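Local structure of NAD-dependent aldehyde dehydrogenase (3U4J) at residues K65-A70 and P239-V244; F199-S204 and V223-G228; A231-A236 and G257-R262; G477-L480 and D486-S489. The protein probably oxidises aldehydes with NAD or NADP as the electron acceptor, as other members of the aldehyde dehydrogenase family do. All coordinates share one frame; numbering follows the deposited sequence.

Interaction 1 (K65-A70 and P239-V244)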
# COMPACT_ATOMS: atom_id res chain seq x y z
N LYS A 65 -29.92 -3.27 -25.33
CA LYS A 65 -30.73 -3.86 -24.25
C LYS A 65 -29.88 -4.41 -23.08
O LYS A 65 -30.23 -4.25 -21.92
CB LYS A 65 -31.60 -5.00 -24.76
CG LYS A 65 -32.97 -4.54 -25.33
CD LYS A 65 -33.85 -5.72 -25.78
CE LYS A 65 -35.00 -5.23 -26.71
NZ LYS A 65 -35.66 -6.40 -27.39
N ALA A 66 -28.81 -5.12 -23.41
CA ALA A 66 -27.87 -5.62 -22.39
C ALA A 66 -27.20 -4.47 -21.63
O ALA A 66 -27.12 -4.50 -20.39
CB ALA A 66 -26.82 -6.48 -23.06
N VAL A 67 -26.73 -3.47 -22.37
CA VAL A 67 -26.19 -2.24 -21.80
C VAL A 67 -27.21 -1.58 -20.89
O VAL A 67 -26.87 -1.14 -19.77
CB VAL A 67 -25.73 -1.23 -22.92
CG1 VAL A 67 -25.31 0.13 -22.33
CG2 VAL A 67 -24.57 -1.84 -23.75
N ALA A 68 -28.48 -1.51 -21.33
CA ALA A 68 -29.50 -0.89 -20.48
C ALA A 68 -29.71 -1.71 -19.19
O ALA A 68 -29.99 -1.14 -18.17
CB ALA A 68 -30.87 -0.71 -21.25
N ALA A 69 -29.57 -3.03 -19.25
CA ALA A 69 -29.73 -3.87 -18.04
C ALA A 69 -28.58 -3.64 -17.05
O ALA A 69 -28.79 -3.53 -15.85
CB ALA A 69 -29.83 -5.32 -18.40
N ALA A 70 -27.36 -3.52 -17.57
CA ALA A 70 -26.19 -3.21 -16.74
C ALA A 70 -26.31 -1.83 -16.15
O ALA A 70 -25.96 -1.62 -15.00
CB ALA A 70 -24.90 -3.31 -17.57
N PRO A 239 -23.45 5.77 -24.96
CA PRO A 239 -23.27 6.70 -23.82
C PRO A 239 -23.45 6.08 -22.43
O PRO A 239 -22.98 6.66 -21.45
CB PRO A 239 -24.38 7.75 -24.03
CG PRO A 239 -24.70 7.67 -25.48
CD PRO A 239 -24.49 6.25 -25.90
N ASN A 240 -24.14 4.95 -22.34
CA ASN A 240 -24.37 4.33 -21.05
C ASN A 240 -23.27 3.29 -20.68
O ASN A 240 -23.34 2.66 -19.65
CB ASN A 240 -25.74 3.64 -21.00
CG ASN A 240 -26.89 4.61 -20.92
OD1 ASN A 240 -26.82 5.65 -20.28
ND2 ASN A 240 -27.99 4.25 -21.56
N VAL A 241 -22.27 3.13 -21.55
CA VAL A 241 -21.07 2.35 -21.22
C VAL A 241 -19.98 3.28 -20.68
O VAL A 241 -19.74 4.36 -21.26
CB VAL A 241 -20.57 1.57 -22.44
CG1 VAL A 241 -19.28 0.81 -22.08
CG2 VAL A 241 -21.66 0.61 -22.94
N ASP A 242 -19.37 2.90 -19.56
CA ASP A 242 -18.34 3.73 -18.90
C ASP A 242 -16.91 3.33 -19.29
O ASP A 242 -16.00 4.14 -19.21
CB ASP A 242 -18.54 3.68 -17.38
CG ASP A 242 -19.92 4.21 -16.98
OD1 ASP A 242 -20.71 3.46 -16.34
OD2 ASP A 242 -20.22 5.37 -17.36
N MSE A 243 -16.75 2.11 -19.75
CA MSE A 243 -15.45 1.55 -20.05
C MSE A 243 -15.57 0.38 -20.98
O MSE A 243 -16.51 -0.41 -20.86
CB MSE A 243 -14.81 1.05 -18.74
CG MSE A 243 -13.45 0.43 -18.96
SE MSE A 243 -12.57 0.15 -17.22
CE MSE A 243 -10.94 -0.70 -17.96
N VAL A 244 -14.60 0.24 -21.88
CA VAL A 244 -14.47 -0.98 -22.70
C VAL A 244 -13.16 -1.66 -22.36
O VAL A 244 -12.09 -1.02 -22.35
CB VAL A 244 -14.42 -0.66 -24.21
CG1 VAL A 244 -14.38 -1.93 -25.02
CG2 VAL A 244 -15.66 0.15 -24.61

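Interaction 2 (F199-S204 and V223-G228)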
# COMPACT_ATOMS: atom_id res chain seq x y z
N PHE A 199 -16.78 -17.40 -32.53
CA PHE A 199 -16.38 -18.81 -32.54
C PHE A 199 -16.56 -19.59 -31.23
O PHE A 199 -16.56 -20.82 -31.26
CB PHE A 199 -14.90 -18.98 -32.95
CG PHE A 199 -14.56 -18.40 -34.29
CD1 PHE A 199 -15.28 -18.76 -35.43
CD2 PHE A 199 -13.53 -17.49 -34.42
CE1 PHE A 199 -14.97 -18.23 -36.69
CE2 PHE A 199 -13.20 -16.95 -35.67
CZ PHE A 199 -13.92 -17.31 -36.81
N THR A 200 -16.63 -18.90 -30.10
CA THR A 200 -16.39 -19.56 -28.80
C THR A 200 -17.23 -18.94 -27.69
O THR A 200 -16.71 -18.41 -26.71
CB THR A 200 -14.91 -19.51 -28.39
OG1 THR A 200 -14.45 -18.16 -28.44
CG2 THR A 200 -14.02 -20.35 -29.34
N SER A 201 -18.54 -19.01 -27.84
CA SER A 201 -19.40 -18.33 -26.89
C SER A 201 -19.93 -19.22 -25.77
O SER A 201 -20.48 -18.72 -24.81
CB SER A 201 -20.54 -17.64 -27.63
OG SER A 201 -20.01 -16.61 -28.46
N GLY A 202 -19.76 -20.53 -25.90
CA GLY A 202 -20.43 -21.48 -25.02
C GLY A 202 -19.99 -21.35 -23.57
O GLY A 202 -20.84 -21.23 -22.67
N THR A 203 -18.69 -21.37 -23.30
CA THR A 203 -18.29 -21.26 -21.87
C THR A 203 -18.63 -19.90 -21.24
O THR A 203 -18.88 -19.84 -20.03
CB THR A 203 -16.81 -21.67 -21.58
OG1 THR A 203 -15.94 -20.80 -22.29
CG2 THR A 203 -16.57 -23.09 -21.97
N SER A 204 -18.66 -18.83 -22.04
CA SER A 204 -18.98 -17.50 -21.52
C SER A 204 -20.45 -17.32 -21.14
O SER A 204 -20.77 -16.62 -20.19
CB SER A 204 -18.55 -16.41 -22.52
OG SER A 204 -17.13 -16.50 -22.68
N VAL A 223 -24.53 -11.32 -20.97
CA VAL A 223 -23.69 -11.80 -22.06
C VAL A 223 -24.46 -11.67 -23.38
O VAL A 223 -25.61 -12.08 -23.46
CB VAL A 223 -23.26 -13.27 -21.89
CG1 VAL A 223 -22.33 -13.73 -23.02
CG2 VAL A 223 -22.50 -13.42 -20.62
N VAL A 224 -23.77 -11.15 -24.40
CA VAL A 224 -24.33 -11.03 -25.75
C VAL A 224 -23.37 -11.73 -26.71
O VAL A 224 -22.16 -11.81 -26.45
CB VAL A 224 -24.58 -9.55 -26.15
CG1 VAL A 224 -25.68 -8.94 -25.30
CG2 VAL A 224 -23.29 -8.71 -26.04
N THR A 225 -23.92 -12.26 -27.80
CA THR A 225 -23.14 -13.01 -28.76
C THR A 225 -23.43 -12.48 -30.17
O THR A 225 -24.49 -11.88 -30.44
CB THR A 225 -23.45 -14.53 -28.68
OG1 THR A 225 -24.85 -14.76 -28.91
CG2 THR A 225 -23.06 -15.09 -27.29
N GLY A 226 -22.49 -12.71 -31.08
CA GLY A 226 -22.64 -12.16 -32.41
C GLY A 226 -21.30 -11.98 -33.08
O GLY A 226 -20.24 -12.43 -32.57
N TYR A 227 -21.32 -11.31 -34.23
CA TYR A 227 -20.06 -11.04 -34.92
C TYR A 227 -19.31 -9.91 -34.21
O TYR A 227 -19.81 -9.36 -33.21
CB TYR A 227 -20.31 -10.77 -36.40
CG TYR A 227 -20.82 -11.99 -37.11
CD1 TYR A 227 -19.98 -13.08 -37.34
CD2 TYR A 227 -22.15 -12.07 -37.53
CE1 TYR A 227 -20.46 -14.22 -37.99
CE2 TYR A 227 -22.63 -13.22 -38.18
CZ TYR A 227 -21.78 -14.27 -38.41
OH TYR A 227 -22.23 -15.41 -39.06
N GLY A 228 -18.12 -9.57 -34.72
CA GLY A 228 -17.33 -8.48 -34.12
C GLY A 228 -18.14 -7.19 -34.02
O GLY A 228 -18.17 -6.52 -32.98
O HOH W 1 -20.37 -14.25 -29.74

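Interaction 3 (A231-A236 and G257-R262)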
# COMPACT_ATOMS: atom_id res chain seq x y z
N ALA A 231 -21.75 -5.53 -32.07
CA ALA A 231 -21.45 -5.51 -30.62
C ALA A 231 -20.30 -4.55 -30.25
O ALA A 231 -20.45 -3.70 -29.37
CB ALA A 231 -21.16 -6.90 -30.11
N GLY A 232 -19.17 -4.69 -30.94
CA GLY A 232 -17.98 -3.91 -30.66
C GLY A 232 -18.18 -2.41 -30.79
O GLY A 232 -17.86 -1.66 -29.87
N GLN A 233 -18.73 -1.97 -31.91
CA GLN A 233 -19.10 -0.56 -32.10
C GLN A 233 -20.09 -0.05 -31.05
O GLN A 233 -19.91 1.03 -30.51
CB GLN A 233 -19.66 -0.29 -33.51
CG GLN A 233 -18.62 -0.37 -34.60
CD GLN A 233 -18.98 0.39 -35.87
OE1 GLN A 233 -20.13 0.33 -36.36
NE2 GLN A 233 -17.99 1.09 -36.43
N VAL A 234 -21.12 -0.84 -30.75
CA VAL A 234 -22.09 -0.40 -29.75
C VAL A 234 -21.43 -0.20 -28.39
O VAL A 234 -21.60 0.85 -27.78
CB VAL A 234 -23.30 -1.34 -29.64
CG1 VAL A 234 -24.16 -0.98 -28.38
CG2 VAL A 234 -24.14 -1.26 -30.91
N LEU A 235 -20.67 -1.19 -27.92
CA LEU A 235 -19.99 -1.07 -26.62
C LEU A 235 -19.04 0.13 -26.56
O LEU A 235 -18.98 0.84 -25.56
CB LEU A 235 -19.28 -2.37 -26.23
CG LEU A 235 -20.25 -3.52 -25.91
CD1 LEU A 235 -19.47 -4.82 -25.71
CD2 LEU A 235 -21.14 -3.20 -24.70
N ALA A 236 -18.34 0.40 -27.67
CA ALA A 236 -17.41 1.51 -27.69
C ALA A 236 -18.06 2.90 -27.91
O ALA A 236 -17.48 3.94 -27.52
CB ALA A 236 -16.29 1.24 -28.70
N GLY A 257 -10.38 1.51 -29.63
CA GLY A 257 -9.77 2.60 -28.89
C GLY A 257 -10.11 3.96 -29.50
O GLY A 257 -10.55 4.86 -28.79
N GLU A 258 -9.96 4.11 -30.81
CA GLU A 258 -10.25 5.42 -31.41
C GLU A 258 -11.72 5.80 -31.22
O GLU A 258 -12.04 6.95 -30.91
CB GLU A 258 -9.92 5.45 -32.90
CG GLU A 258 -8.63 4.73 -33.27
CD GLU A 258 -8.43 4.65 -34.78
OE1 GLU A 258 -8.80 5.63 -35.47
OE2 GLU A 258 -7.89 3.63 -35.25
N ILE A 259 -12.61 4.82 -31.40
CA ILE A 259 -14.06 5.08 -31.26
C ILE A 259 -14.38 5.51 -29.84
O ILE A 259 -15.06 6.52 -29.60
CB ILE A 259 -14.89 3.83 -31.63
CG1 ILE A 259 -14.78 3.57 -33.14
CG2 ILE A 259 -16.34 3.99 -31.16
CD1 ILE A 259 -15.16 2.15 -33.57
N ALA A 260 -13.86 4.74 -28.88
CA ALA A 260 -14.05 5.04 -27.45
C ALA A 260 -13.50 6.39 -27.06
O ALA A 260 -14.07 7.07 -26.20
CB ALA A 260 -13.43 3.93 -26.54
N ALA A 261 -12.39 6.80 -27.66
CA ALA A 261 -11.83 8.11 -27.31
C ALA A 261 -12.78 9.26 -27.69
O ALA A 261 -12.76 10.33 -27.08
CB ALA A 261 -10.48 8.29 -27.94
N ARG A 262 -13.64 9.02 -28.68
CA ARG A 262 -14.61 10.06 -29.09
C ARG A 262 -15.51 10.47 -27.95
O ARG A 262 -16.00 11.59 -27.92
CB ARG A 262 -15.46 9.63 -30.28
CG ARG A 262 -14.66 9.32 -31.48
CD ARG A 262 -15.52 8.81 -32.63
NE ARG A 262 -14.64 8.25 -33.65
CZ ARG A 262 -15.02 7.39 -34.60
NH1 ARG A 262 -16.27 6.96 -34.68
NH2 ARG A 262 -14.12 6.95 -35.45
O HOH W 2 -17.34 6.76 -28.20

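Interaction 4 (G477-L480 and D486-S489)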
# COMPACT_ATOMS: atom_id res chain seq x y z
N GLY A 477 -3.22 -0.45 -19.58
CA GLY A 477 -3.82 -0.89 -18.30
C GLY A 477 -3.14 -2.13 -17.74
O GLY A 477 -2.30 -2.75 -18.40
N ARG A 478 -3.51 -2.50 -16.50
CA ARG A 478 -3.05 -3.75 -15.89
C ARG A 478 -4.20 -4.52 -15.30
O ARG A 478 -5.10 -3.94 -14.69
CB ARG A 478 -2.01 -3.46 -14.82
CG ARG A 478 -0.64 -3.00 -15.38
CD ARG A 478 0.10 -4.17 -16.08
NE ARG A 478 1.44 -3.83 -16.55
CZ ARG A 478 1.69 -3.23 -17.72
NH1 ARG A 478 0.69 -2.87 -18.53
NH2 ARG A 478 2.96 -2.98 -18.08
N GLU A 479 -4.18 -5.83 -15.49
CA GLU A 479 -5.22 -6.72 -14.99
C GLU A 479 -4.63 -7.59 -13.89
O GLU A 479 -3.40 -7.64 -13.72
CB GLU A 479 -5.76 -7.59 -16.14
CG GLU A 479 -6.19 -6.82 -17.42
CD GLU A 479 -7.40 -5.90 -17.20
OE1 GLU A 479 -8.32 -6.26 -16.41
OE2 GLU A 479 -7.40 -4.80 -17.81
N LEU A 480 -5.52 -8.27 -13.15
CA LEU A 480 -5.17 -9.30 -12.19
C LEU A 480 -4.52 -8.71 -10.93
O LEU A 480 -4.33 -7.50 -10.84
CB LEU A 480 -4.26 -10.39 -12.79
CG LEU A 480 -4.79 -11.39 -13.80
CD1 LEU A 480 -3.99 -12.75 -13.77
CD2 LEU A 480 -6.26 -11.63 -13.73
N ASP A 486 -8.00 -1.61 -9.60
CA ASP A 486 -7.79 -0.20 -9.90
C ASP A 486 -8.26 0.11 -11.32
O ASP A 486 -8.79 1.20 -11.57
CB ASP A 486 -6.31 0.19 -9.69
CG ASP A 486 -5.88 0.12 -8.21
OD1 ASP A 486 -6.72 -0.18 -7.33
OD2 ASP A 486 -4.69 0.35 -7.93
N GLU A 487 -8.09 -0.84 -12.25
CA GLU A 487 -8.60 -0.69 -13.62
C GLU A 487 -10.11 -0.45 -13.71
O GLU A 487 -10.57 0.24 -14.63
CB GLU A 487 -8.29 -1.92 -14.48
CG GLU A 487 -6.86 -2.01 -14.94
CD GLU A 487 -6.38 -0.78 -15.72
OE1 GLU A 487 -7.01 -0.44 -16.73
OE2 GLU A 487 -5.37 -0.18 -15.30
N TYR A 488 -10.86 -1.04 -12.77
CA TYR A 488 -12.34 -0.93 -12.75
C TYR A 488 -12.87 -0.09 -11.61
O TYR A 488 -14.05 -0.18 -11.27
CB TYR A 488 -13.00 -2.33 -12.76
CG TYR A 488 -12.44 -3.19 -13.88
CD1 TYR A 488 -12.78 -2.93 -15.22
CD2 TYR A 488 -11.52 -4.21 -13.62
CE1 TYR A 488 -12.23 -3.69 -16.26
CE2 TYR A 488 -10.99 -4.97 -14.64
CZ TYR A 488 -11.34 -4.70 -15.96
OH TYR A 488 -10.80 -5.45 -16.99
N SER A 489 -12.01 0.73 -11.04
CA SER A 489 -12.37 1.66 -9.96
C SER A 489 -12.17 3.09 -10.41
O SER A 489 -11.36 3.36 -11.31
CB SER A 489 -11.52 1.39 -8.69
OG SER A 489 -11.92 0.18 -8.07
O HOH W 3 -9.41 -4.27 -19.35

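Interaction 1 (K65-A70 and P239-V244)
Val67, on helix 60-75, meets Asn240 and Val241 in the loop that leads into strand 243-247, one of the central parallel strands of the Rossmann-like domain of an aldehyde dehydrogenase. The nearest CA atoms of the two segments, those of Val67 and Asn240, are 6.9 Å apart, and the gap is bridged by side chains alone. Within 65-70, Val67 does the touching. Its CG1 lies anti to its own backbone N (chi1 174°), and that branch reaches furthest into the loop, coming to 3.7 Å from CG2 of Val241. The second branch, Val67 CG2, backs this up at 3.9 Å from the same Val241 CG2, so one methyl of the loop valine rests against both prongs of the helix valine. The two side chains meet at about a right angle. Val241 presents the branch beside its backbone N, while its other methyl, CG1, packs on Leu235 O of helix 231-237. Asn240 contributes its aliphatic root, not its amide: its CB stands 3.8 Å from Val67 CG1. The contact is therefore wholly van der Waals, with the valines buried and the partly exposed asparagine bordering them. A polar tie lies one turn further along the helix, where Arg71 NH1 forms a salt bridge with Asp242 OD1 and a hydrogen bond with Asn240 O. Asp242 OD1 also accepts a hydrogen bond from Val164 N of strand 153-168. Helix 60-75 lies against the sheet through Ala70, which touches strands 153-168 and 221-223, while Ala66 packs on strand 25-27.

Interaction 2 (F199-S204 and V223-G228)
Ser201 and Thr225 face each other with carbon forward: the Thr225 methyl CG2 sits 3.6 Å from Ser201 CB and equally close, 3.6 Å, to Ser201 OG, so it nestles against the whole short serine side chain. Both CB atoms point across the gap, but the threonine keeps its hydroxyl out of it. With OG1 between backbone N and carbonyl carbon (chi1 58°), the methyl is the branch offered to the serine, and OG1 is hydrogen-bonded to Pro56 O. Ser201 OG is likewise bonded to a carbonyl, Ser197 O. It then receives a hydrogen bond of 2.7 Å from water 1, which in turn accepts one of 2.9 Å from Gly226 N. The angle at the water between Ser201 OG and Gly226 N is about 140°, a wide bridge that spans the gap just beyond the methyl contact. At phi 155° a side chain on Gly226 would run into the carbonyl O before it; the carbonyl of Gly226 itself is bonded to Lys195 NZ. Val223, at the end of strand 221-223, turns its CG2 toward the helix backbone, 3.7 Å from Ser204 O. The arrangement sits inside a beta-alpha-beta crossover, where the start of helix 202-214, reached from strand 191-195, lies over the exit of the parallel strand 221-223. In relatives this edge of the Rossmann fold borders the coenzyme cleft. Chemically, the buried face is small and mostly aliphatic; the hydroxyls of Ser201 and Thr225 are bonded to backbone carbonyls, and a single water carries the polar link between the two segments.

Interaction 3 (A231-A236 and G257-R262)
Ile259 of helix 250-261 reaches toward helix 231-237, where Ala236 and Gln233 receive it. At the root of the side chain, Ile259 CB is 4.2 Å from Ala236 CB. The branch CG2, which lies anti to the backbone N, makes the tightest apolar touch, 3.7 Å from that same Ala236 CB. CG1 lies anti to the carbonyl carbon, beside the backbone N (chi1 -69°), and over the guanidinium of Arg262 in its own segment, 3.8 Å above the plane and offset toward the rim. At the tip, CD1 approaches Gln233 NE2 at 4.2 Å, the extended glutamine crossing the isoleucine at about a right angle near the exposed border. Below the isoleucine the backbones close in, with Ala236 O 3.6 Å from Ala260 CA. Water 2 donates to both carbonyls, at 2.9 Å to Ala236 O and 2.7 Å to Ile259 O, and so ties the last turns of the two helices together. Small residues, Ala236 and Ala260, allow the close approach; the short axes are 9.2 Å apart and inclined at 32°. On its far side, helix 250-261 meets the second subunit, Ala261 packing on Gly257 of that chain. Two consecutive helices, one before and one after strand 243-247, packed side by side and roughly parallel against a sheet ordered 221-223, 191-195, 153-168, 243-247, 266-270, are the layered packing of a Rossmann fold.

Interaction 4 (G477-L480 and D486-S489)
Tyr488 reaches across to Glu479, its OH donating a 2.7 Å hydrogen bond to Glu479 OE1. The hydroxyl comes to the syn side of the carboxylate, 29° out of its plane, and the carboxylate is turned 54° against the ring. Water 3 closes a small cycle, donating to Glu479 OE2 at 2.6 Å and to Tyr488 OH at 3.0 Å, so both oxygens of the carboxylate are engaged. Beside this pair, Glu487 folds back at its second torsion (chi2 -56°) toward 477-480. There Glu487 OE2 takes a weak hydrogen bond of 3.2 Å from Arg478 N and lies 3.5 Å from Gly477 CA, against a residue with no side chain to obstruct it. Farther out, Arg478 NH1 bonds Gly477 O at 3.0 Å, and Arg478 NH2 is bonded to Phe491 O of the second subunit. Met243 packs on Tyr488 from strand 243-247, while Arg266 NH1 bonds the carbonyls of Glu487 and Ser489. The loop after strand 475-476 is thus joined to the end of helix 483-487, just where the chain enters strand 489-497, which pairs with strand 153-168 and, as in other aldehyde dehydrogenases, probably belongs to the oligomerisation arm.

All four contacts are largely buried, but they differ in chemistry. Interactions 1 and 3 share the elements around strand 243-247: Val67 CG2 meets Leu235 CD2 at 3.8 Å, so the valine contact abuts helix 231-237 of interaction 3, which itself extends to the subunit boundary. Interaction 2 lies by strand 221-223, at an edge of the same sheet, about 17 Å from interaction 1 between centres, and touches it through Ala66 and Val224. Interaction 4 is the polar one, with direct side-chain hydrogen bonds; Met243, a selenomethionine, links it to interaction 1. Waters bridge interactions 2, 3 and 4, while 1 relies on methyl packing.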